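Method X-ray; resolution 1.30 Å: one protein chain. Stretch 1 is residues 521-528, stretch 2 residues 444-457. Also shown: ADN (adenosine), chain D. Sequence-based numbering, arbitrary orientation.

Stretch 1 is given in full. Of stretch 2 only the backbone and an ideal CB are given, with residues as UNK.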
ATOM      1  N   LYS A 521      -4.226 -34.337 -15.287  1.00 14.18           N
ATOM      2  CA  LYS A 521      -4.761 -35.689 -15.392  1.00 13.99           C
ATOM      3  C   LYS A 521      -5.896 -35.735 -16.421  1.00 15.21           C
ATOM      4  O   LYS A 521      -6.415 -34.693 -16.831  1.00 14.69           O
ATOM      5  CB  LYS A 521      -5.250 -36.186 -14.030  1.00 14.91           C
ATOM      6  CG  LYS A 521      -4.184 -36.185 -12.948  1.00 20.15           C
ATOM      7  CD  LYS A 521      -3.123 -37.233 -13.210  1.00 24.02           C
ATOM      8  CE  LYS A 521      -2.011 -37.142 -12.175  1.00 29.87           C
ATOM      9  NZ  LYS A 521      -2.563 -37.084 -10.792  1.00 31.22           N
ATOM     10  N   ASP A 522      -6.265 -36.942 -16.841  1.00 16.11           N
ATOM     11  CA  ASP A 522      -7.324 -37.139 -17.833  1.00 14.46           C
ATOM     12  C   ASP A 522      -7.049 -36.395 -19.143  1.00 15.46           C
ATOM     13  O   ASP A 522      -7.976 -35.982 -19.841  1.00 14.48           O
ATOM     14  CB  ASP A 522      -8.687 -36.736 -17.260  1.00 15.48           C
ATOM     15  CG  ASP A 522      -9.620 -37.927 -17.071  1.00 14.25           C
ATOM     16  OD1 ASP A 522      -9.148 -39.083 -17.177  1.00 17.33           O
ATOM     17  OD2 ASP A 522     -10.822 -37.717 -16.811  1.00 13.84           O
ATOM     18  N   GLY A 523      -5.774 -36.216 -19.468  1.00 14.63           N
ATOM     19  CA  GLY A 523      -5.390 -35.604 -20.728  1.00 14.75           C
ATOM     20  C   GLY A 523      -5.598 -34.104 -20.842  1.00 13.74           C
ATOM     21  O   GLY A 523      -5.536 -33.551 -21.939  1.00 15.56           O
ATOM     22  N   TYR A 524      -5.837 -33.435 -19.715  1.00 13.51           N
ATOM     23  CA  TYR A 524      -5.993 -31.986 -19.703  1.00 12.74           C
ATOM     24  C   TYR A 524      -4.618 -31.315 -19.820  1.00 13.21           C
ATOM     25  O   TYR A 524      -4.156 -30.628 -18.905  1.00 14.11           O
ATOM     26  CB  TYR A 524      -6.744 -31.539 -18.443  1.00 12.79           C
ATOM     27  CG  TYR A 524      -8.249 -31.758 -18.510  1.00 11.95           C
ATOM     28  CD1 TYR A 524      -8.787 -33.039 -18.624  1.00 11.32           C
ATOM     29  CD2 TYR A 524      -9.128 -30.683 -18.455  1.00 11.48           C
ATOM     30  CE1 TYR A 524     -10.163 -33.235 -18.680  1.00 12.09           C
ATOM     31  CE2 TYR A 524     -10.496 -30.866 -18.513  1.00 11.17           C
ATOM     32  CZ  TYR A 524     -11.008 -32.139 -18.633  1.00 10.10           C
ATOM     33  OH  TYR A 524     -12.368 -32.309 -18.692  1.00 11.12           O
ATOM     34  N   LYS A 525      -3.977 -31.518 -20.968  1.00 13.99           N
ATOM     35  CA  LYS A 525      -2.598 -31.084 -21.192  1.00 15.94           C
ATOM     36  C   LYS A 525      -2.360 -29.617 -20.852  1.00 15.64           C
ATOM     37  O   LYS A 525      -1.372 -29.277 -20.194  1.00 15.75           O
ATOM     38  CB  LYS A 525      -2.166 -31.369 -22.638  1.00 17.62           C
ATOM     39  CG  LYS A 525      -2.068 -32.851 -22.970  1.00 19.29           C
ATOM     40  CD  LYS A 525      -1.595 -33.080 -24.399  1.00 23.30           C
ATOM     41  CE  LYS A 525      -1.548 -34.565 -24.732  1.00 24.21           C
ATOM     42  NZ  LYS A 525      -1.334 -34.805 -26.184  1.00 28.32           N
ATOM     43  N   THR A 526      -3.260 -28.747 -21.296  1.00 15.61           N
ATOM     44  CA  THR A 526      -3.099 -27.316 -21.077  1.00 13.62           C
ATOM     45  C   THR A 526      -3.007 -26.967 -19.589  1.00 13.67           C
ATOM     46  O   THR A 526      -2.157 -26.167 -19.197  1.00 13.99           O
ATOM     47  CB  THR A 526      -4.206 -26.492 -21.784  1.00 13.04           C
ATOM     48  OG1 THR A 526      -4.022 -26.563 -23.207  1.00 15.97           O
ATOM     49  CG2 THR A 526      -4.159 -25.044 -21.351  1.00 15.09           C
ATOM     50  N   PHE A 527      -3.869 -27.553 -18.759  1.00 12.89           N
ATOM     51  CA  PHE A 527      -3.791 -27.317 -17.314  1.00 13.40           C
ATOM     52  C   PHE A 527      -2.452 -27.814 -16.762  1.00 13.79           C
ATOM     53  O   PHE A 527      -1.859 -27.187 -15.884  1.00 15.09           O
ATOM     54  CB  PHE A 527      -4.931 -28.012 -16.562  1.00 12.09           C
ATOM     55  CG  PHE A 527      -6.275 -27.329 -16.690  1.00 10.91           C
ATOM     56  CD1 PHE A 527      -6.382 -25.980 -16.993  1.00 11.55           C
ATOM     57  CD2 PHE A 527      -7.440 -28.053 -16.477  1.00 11.79           C
ATOM     58  CE1 PHE A 527      -7.631 -25.372 -17.095  1.00 12.16           C
ATOM     59  CE2 PHE A 527      -8.683 -27.456 -16.574  1.00 11.28           C
ATOM     60  CZ  PHE A 527      -8.781 -26.114 -16.883  1.00 12.01           C
ATOM     61  N   GLY A 528      -1.993 -28.955 -17.265  1.00 15.25           N
ATOM     62  CA  GLY A 528      -0.715 -29.508 -16.853  1.00 17.02           C
ATOM     63  C   GLY A 528       0.441 -28.553 -17.083  1.00 17.52           C
ATOM     64  O   GLY A 528       1.386 -28.504 -16.296  1.00 19.84           O
ATOM     65  N   UNK A 444      -7.749 -18.200 -25.552  1.00 13.79           N
ATOM     66  CA  UNK A 444      -7.160 -19.165 -26.479  1.00 13.07           C
ATOM     67  C   UNK A 444      -6.767 -20.461 -25.766  1.00 14.19           C
ATOM     68  O   UNK A 444      -6.872 -21.551 -26.328  1.00 14.13           O
ATOM     69  CB  UNK A 444      -5.937 -18.555 -27.167  1.00 13.07           C
ATOM     70  N   UNK A 445      -6.314 -20.336 -24.521  1.00 14.07           N
ATOM     71  CA  UNK A 445      -5.945 -21.504 -23.725  1.00 12.04           C
ATOM     72  C   UNK A 445      -7.171 -22.250 -23.207  1.00 11.81           C
ATOM     73  O   UNK A 445      -7.125 -23.464 -23.009  1.00 11.29           O
ATOM     74  CB  UNK A 445      -5.060 -21.081 -22.550  1.00 12.04           C
ATOM     75  N   UNK A 446      -8.257 -21.522 -22.972  1.00 12.15           N
ATOM     76  CA  UNK A 446      -9.515 -22.154 -22.588  1.00 11.37           C
ATOM     77  C   UNK A 446      -9.986 -23.047 -23.730  1.00 12.06           C
ATOM     78  O   UNK A 446     -10.370 -24.194 -23.510  1.00 11.37           O
ATOM     79  CB  UNK A 446     -10.575 -21.107 -22.240  1.00 11.37           C
ATOM     80  N   UNK A 447      -9.936 -22.524 -24.953  1.00 12.14           N
ATOM     81  CA  UNK A 447     -10.274 -23.328 -26.123  1.00 11.94           C
ATOM     82  C   UNK A 447      -9.395 -24.575 -26.182  1.00 10.81           C
ATOM     83  O   UNK A 447      -9.892 -25.686 -26.379  1.00 11.86           O
ATOM     84  CB  UNK A 447     -10.120 -22.506 -27.404  1.00 11.94           C
ATOM     85  N   UNK A 448      -8.090 -24.387 -25.999  1.00 11.88           N
ATOM     86  CA  UNK A 448      -7.155 -25.499 -26.096  1.00 12.29           C
ATOM     87  C   UNK A 448      -7.412 -26.595 -25.058  1.00 11.96           C
ATOM     88  O   UNK A 448      -7.320 -27.777 -25.367  1.00 11.33           O
ATOM     89  CB  UNK A 448      -5.724 -24.978 -25.946  1.00 12.29           C
ATOM     90  N   UNK A 449      -7.734 -26.218 -23.824  1.00 10.70           N
ATOM     91  CA  UNK A 449      -7.967 -27.254 -22.823  1.00 11.92           C
ATOM     92  C   UNK A 449      -9.227 -28.071 -23.142  1.00 10.23           C
ATOM     93  O   UNK A 449      -9.251 -29.279 -22.905  1.00 10.33           O
ATOM     94  CB  UNK A 449      -8.087 -26.623 -21.434  1.00 11.92           C
ATOM     95  N   UNK A 450     -10.256 -27.430 -23.699  1.00 10.30           N
ATOM     96  CA  UNK A 450     -11.443 -28.160 -24.158  1.00 10.73           C
ATOM     97  C   UNK A 450     -11.069 -29.123 -25.278  1.00 10.15           C
ATOM     98  O   UNK A 450     -11.528 -30.267 -25.304  1.00 11.64           O
ATOM     99  CB  UNK A 450     -12.526 -27.190 -24.633  1.00 10.73           C
ATOM    100  N   UNK A 451     -10.227 -28.663 -26.198  1.00 10.80           N
ATOM    101  CA  UNK A 451      -9.760 -29.530 -27.278  1.00 11.48           C
ATOM    102  C   UNK A 451      -8.983 -30.725 -26.710  1.00 11.54           C
ATOM    103  O   UNK A 451      -9.170 -31.871 -27.138  1.00 12.09           O
ATOM    104  CB  UNK A 451      -8.886 -28.742 -28.255  1.00 11.48           C
ATOM    105  N   UNK A 452      -8.107 -30.454 -25.744  1.00 11.26           N
ATOM    106  CA  UNK A 452      -7.326 -31.511 -25.101  1.00 12.50           C
ATOM    107  C   UNK A 452      -8.238 -32.565 -24.480  1.00 11.00           C
ATOM    108  O   UNK A 452      -8.054 -33.772 -24.682  1.00 11.38           O
ATOM    109  CB  UNK A 452      -6.404 -30.919 -24.033  1.00 12.50           C
ATOM    110  N   UNK A 453      -9.217 -32.102 -23.709  1.00 11.19           N
ATOM    111  CA  UNK A 453     -10.098 -33.008 -22.985  1.00 13.16           C
ATOM    112  C   UNK A 453     -10.917 -33.881 -23.931  1.00 11.97           C
ATOM    113  O   UNK A 453     -11.041 -35.090 -23.718  1.00 11.84           O
ATOM    114  CB  UNK A 453     -11.031 -32.213 -22.070  1.00 13.16           C
ATOM    115  N   UNK A 454     -11.472 -33.275 -24.978  1.00 11.39           N
ATOM    116  CA  UNK A 454     -12.226 -34.029 -25.982  1.00 12.03           C
ATOM    117  C   UNK A 454     -11.361 -35.063 -26.701  1.00 12.00           C
ATOM    118  O   UNK A 454     -11.809 -36.188 -26.960  1.00 12.25           O
ATOM    119  CB  UNK A 454     -12.837 -33.070 -27.005  1.00 12.03           C
ATOM    120  N   UNK A 455     -10.127 -34.690 -27.023  1.00 11.13           N
ATOM    121  CA  UNK A 455      -9.206 -35.622 -27.673  1.00 13.68           C
ATOM    122  C   UNK A 455      -8.941 -36.863 -26.813  1.00 14.31           C
ATOM    123  O   UNK A 455      -8.916 -37.990 -27.320  1.00 14.52           O
ATOM    124  CB  UNK A 455      -7.885 -34.916 -27.986  1.00 13.68           C
ATOM    125  N   UNK A 456      -8.738 -36.661 -25.514  1.00 13.37           N
ATOM    126  CA  UNK A 456      -8.506 -37.775 -24.594  1.00 14.09           C
ATOM    127  C   UNK A 456      -9.769 -38.628 -24.476  1.00 14.75           C
ATOM    128  O   UNK A 456      -9.705 -39.855 -24.513  1.00 14.42           O
ATOM    129  CB  UNK A 456      -8.078 -37.260 -23.218  1.00 14.09           C
ATOM    130  N   UNK A 457     -10.921 -37.977 -24.349  1.00 13.14           N
ATOM    131  CA  UNK A 457     -12.192 -38.686 -24.182  1.00 14.40           C
ATOM    132  C   UNK A 457     -12.562 -39.542 -25.391  1.00 15.67           C
ATOM    133  O   UNK A 457     -13.117 -40.629 -25.245  1.00 16.59           O
ATOM    134  CB  UNK A 457     -13.313 -37.680 -23.911  1.00 14.40           C
TER
HETATM  135  O5' ADN D1600     -12.040 -44.489 -13.704  1.00 29.03           O
HETATM  136  C5' ADN D1600     -11.055 -43.503 -14.023  1.00 21.36           C
HETATM  137  C4' ADN D1600     -11.763 -42.211 -14.412  1.00 18.48           C
HETATM  138  O4' ADN D1600     -12.423 -41.649 -13.273  1.00 17.36           O
HETATM  139  C3' ADN D1600     -10.813 -41.143 -14.916  1.00 16.87           C
HETATM  140  O3' ADN D1600     -10.643 -41.226 -16.334  1.00 20.38           O
HETATM  141  C2' ADN D1600     -11.503 -39.853 -14.515  1.00 14.93           C
HETATM  142  O2' ADN D1600     -12.424 -39.427 -15.527  1.00 16.73           O
HETATM  143  C1' ADN D1600     -12.295 -40.226 -13.277  1.00 16.23           C
HETATM  144  N9  ADN D1600     -11.552 -39.798 -12.071  1.00 13.80           N
HETATM  145  C8  ADN D1600     -10.665 -40.517 -11.356  1.00 15.51           C
HETATM  146  N7  ADN D1600     -10.186 -39.789 -10.309  1.00 15.58           N
HETATM  147  C5  ADN D1600     -10.774 -38.572 -10.356  1.00 13.72           C
HETATM  148  C6  ADN D1600     -10.742 -37.319  -9.569  1.00 14.88           C
HETATM  149  N6  ADN D1600      -9.956 -37.175  -8.477  1.00 14.66           N
HETATM  150  N1  ADN D1600     -11.527 -36.303  -9.978  1.00 12.85           N
HETATM  151  C2  ADN D1600     -12.324 -36.399 -11.057  1.00 13.68           C
HETATM  152  N3  ADN D1600     -12.405 -37.501 -11.816  1.00 13.23           N
HETATM  153  C4  ADN D1600     -11.674 -38.597 -11.515  1.00 14.45           C

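Phi and psi stay near -60°/-40° throughout stretch 2, so it is a continuous helix, and proline, which would leave a backbone acceptor unpaired, suits none of its interior positions. The CA-to-CB direction and the distance from each ideal CB to stretch 1 sort the positions.

Positions 444, 446 and 447 have nothing of stretch 1 within 5.5 Å of the ideal CB, so this contact does not choose among side chains; they are Ser444, Val446 and Lys447. Position 445 points sideways, its ideal CB 4.2 Å from Thr526 CG2. A methyl neighbour favours an aliphatic residue of almost any size. It is Leu445, whose CD2 lies 4.2 Å from Thr526 CG2.

Position 448 points toward stretch 1, with the ideal CB 3.6 Å from Thr526 OG1; a flexible polar chain or a small residue would fit. Gln448 passes its CG 3.3 Å from Thr526 OG1, while its amide end turns back along its own helix toward position 452.

The ideal CB of position 449 lies 3.9 Å from Thr526 CB, 4.5 Å from Phe527 CE1 and 5.1 Å from Tyr524 CD2, an apolar site suited to valine, isoleucine or alanine. Val449 (chi1 p) places CG2 3.8 Å from the Phe527 ring centroid, 5° off the normal, and 3.7 Å from Tyr524 CD2.

Positions 450 and 451 are unconstrained here and hold Leu450 and Glu451.

At 452 the ideal CB lies 4.0 Å from Lys525 N, where a helix begins after the N-cap Tyr524. The Thr526 amide, without a partner in stretch 1, and the nearby Thr526 hydroxyl suit an acceptor. The ideal CB is 4.7 Å from Thr526 N and 5.0 Å from Thr526 OG1, so the longer reach of aspartate or asparagine is needed. Asp452 (chi1 m) accepts at OD2 from both Thr526 OG1 (2.8 Å) and Thr526 N (2.9 Å, 142°), and Gln448 NE2 donates to Asp452 OD1 (3.0 Å, 163°). Thr526 thus sits as a knob among Leu445, Gln448, Val449 and Asp452.

Position 453 is tight: the ideal CB is already 3.4 Å from Tyr524 CZ, favouring alanine or glycine. Ala453 CB lies over the Tyr524 ring face, 3.7 Å from its centroid.

Positions 454 and 455 have no close neighbour in stretch 1 and are Met454 and Gln455.

Position 456 points toward stretch 1, its ideal CB 4.0 Å from Gly523 CA and 3.6 Å from Asp522 O. The bare glycine leaves a flat surface that an aromatic or long aliphatic chain could cover. Phe456 (chi1 t) lays its ring face over Gly523 CA, 4.0 Å from the ring centroid; an ideal CB on Gly523 would fall 2.4 Å from Phe456 CG. Position 457 turns sideways, without contact, and is Ala457.

Stretch 2, residues 444-457: SLVKQVLEDAMQFA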
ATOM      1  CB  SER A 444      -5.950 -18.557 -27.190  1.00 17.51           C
ATOM      2  OG  SER A 444      -4.960 -18.163 -26.253  1.00 17.48           O
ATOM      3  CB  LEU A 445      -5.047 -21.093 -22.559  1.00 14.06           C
ATOM      4  CG  LEU A 445      -3.646 -20.610 -22.940  1.00 16.48           C
ATOM      5  CD1 LEU A 445      -2.961 -19.981 -21.739  1.00 16.01           C
ATOM      6  CD2 LEU A 445      -2.815 -21.750 -23.506  1.00 17.89           C
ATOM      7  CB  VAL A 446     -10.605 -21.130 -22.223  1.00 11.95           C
ATOM      8  CG1 VAL A 446     -11.931 -21.841 -21.933  1.00 13.14           C
ATOM      9  CG2 VAL A 446     -10.168 -20.293 -21.021  1.00 12.51           C
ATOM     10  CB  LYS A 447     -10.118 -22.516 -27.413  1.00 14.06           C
ATOM     11  CG  LYS A 447     -11.186 -21.447 -27.628  1.00 13.85           C
ATOM     12  CD  LYS A 447     -10.946 -20.688 -28.933  1.00 14.92           C
ATOM     13  CE  LYS A 447     -12.079 -19.729 -29.258  1.00 16.64           C
ATOM     14  NZ  LYS A 447     -11.764 -18.843 -30.425  1.00 20.21           N
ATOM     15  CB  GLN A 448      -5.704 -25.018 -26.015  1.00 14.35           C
ATOM     16  CG  GLN A 448      -4.714 -26.104 -26.377  1.00 14.39           C
ATOM     17  CD  GLN A 448      -4.918 -26.626 -27.790  1.00 15.45           C
ATOM     18  OE1 GLN A 448      -4.804 -25.878 -28.765  1.00 18.90           O
ATOM     19  NE2 GLN A 448      -5.220 -27.915 -27.908  1.00 15.86           N
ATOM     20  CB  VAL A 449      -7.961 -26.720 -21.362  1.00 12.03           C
ATOM     21  CG1 VAL A 449      -9.232 -25.972 -21.042  1.00 12.33           C
ATOM     22  CG2 VAL A 449      -7.760 -27.871 -20.378  1.00 12.71           C
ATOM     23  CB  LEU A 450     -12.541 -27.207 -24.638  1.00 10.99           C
ATOM     24  CG  LEU A 450     -13.151 -26.294 -23.570  1.00 11.88           C
ATOM     25  CD1 LEU A 450     -14.153 -25.324 -24.191  1.00 12.57           C
ATOM     26  CD2 LEU A 450     -13.805 -27.116 -22.463  1.00 13.64           C
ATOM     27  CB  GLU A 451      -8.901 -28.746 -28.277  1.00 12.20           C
ATOM     28  CG  GLU A 451      -9.630 -27.625 -29.038  1.00 13.53           C
ATOM     29  CD  GLU A 451     -10.431 -28.111 -30.249  1.00 11.98           C
ATOM     30  OE1 GLU A 451     -10.367 -29.313 -30.588  1.00 14.73           O
ATOM     31  OE2 GLU A 451     -11.111 -27.261 -30.875  1.00 13.49           O
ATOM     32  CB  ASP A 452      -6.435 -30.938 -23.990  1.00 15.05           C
ATOM     33  CG  ASP A 452      -5.391 -29.948 -24.499  1.00 14.17           C
ATOM     34  OD1 ASP A 452      -5.022 -29.982 -25.692  1.00 14.94           O
ATOM     35  OD2 ASP A 452      -4.914 -29.134 -23.678  1.00 15.30           O
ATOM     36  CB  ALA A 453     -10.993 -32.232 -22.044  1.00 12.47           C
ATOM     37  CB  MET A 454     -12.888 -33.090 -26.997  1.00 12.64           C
ATOM     38  CG  MET A 454     -14.072 -32.331 -26.432  1.00 11.69           C
ATOM     39  SD  MET A 454     -15.003 -31.440 -27.702  1.00 12.81           S
ATOM     40  CE  MET A 454     -13.854 -30.115 -28.087  1.00 14.22           C
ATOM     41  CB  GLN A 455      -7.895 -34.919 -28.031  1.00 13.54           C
ATOM     42  CG  GLN A 455      -6.790 -35.848 -28.536  1.00 16.63           C
ATOM     43  CD  GLN A 455      -7.098 -36.479 -29.887  1.00 17.22           C
ATOM     44  OE1 GLN A 455      -7.989 -36.035 -30.611  1.00 18.67           O
ATOM     45  NE2 GLN A 455      -6.348 -37.522 -30.234  1.00 17.95           N
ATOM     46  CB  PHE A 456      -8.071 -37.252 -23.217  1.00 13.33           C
ATOM     47  CG  PHE A 456      -7.402 -38.290 -22.343  1.00 15.49           C
ATOM     48  CD1 PHE A 456      -6.068 -38.610 -22.524  1.00 17.42           C
ATOM     49  CD2 PHE A 456      -8.099 -38.911 -21.321  1.00 16.88           C
ATOM     50  CE1 PHE A 456      -5.447 -39.548 -21.715  1.00 19.11           C
ATOM     51  CE2 PHE A 456      -7.481 -39.851 -20.511  1.00 17.07           C
ATOM     52  CZ  PHE A 456      -6.155 -40.164 -20.711  1.00 18.89           C
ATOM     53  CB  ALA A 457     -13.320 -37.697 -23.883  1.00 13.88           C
TER
HETATM   54  O   HOH W   1      -5.438 -34.613 -24.479  1.00 15.43           O
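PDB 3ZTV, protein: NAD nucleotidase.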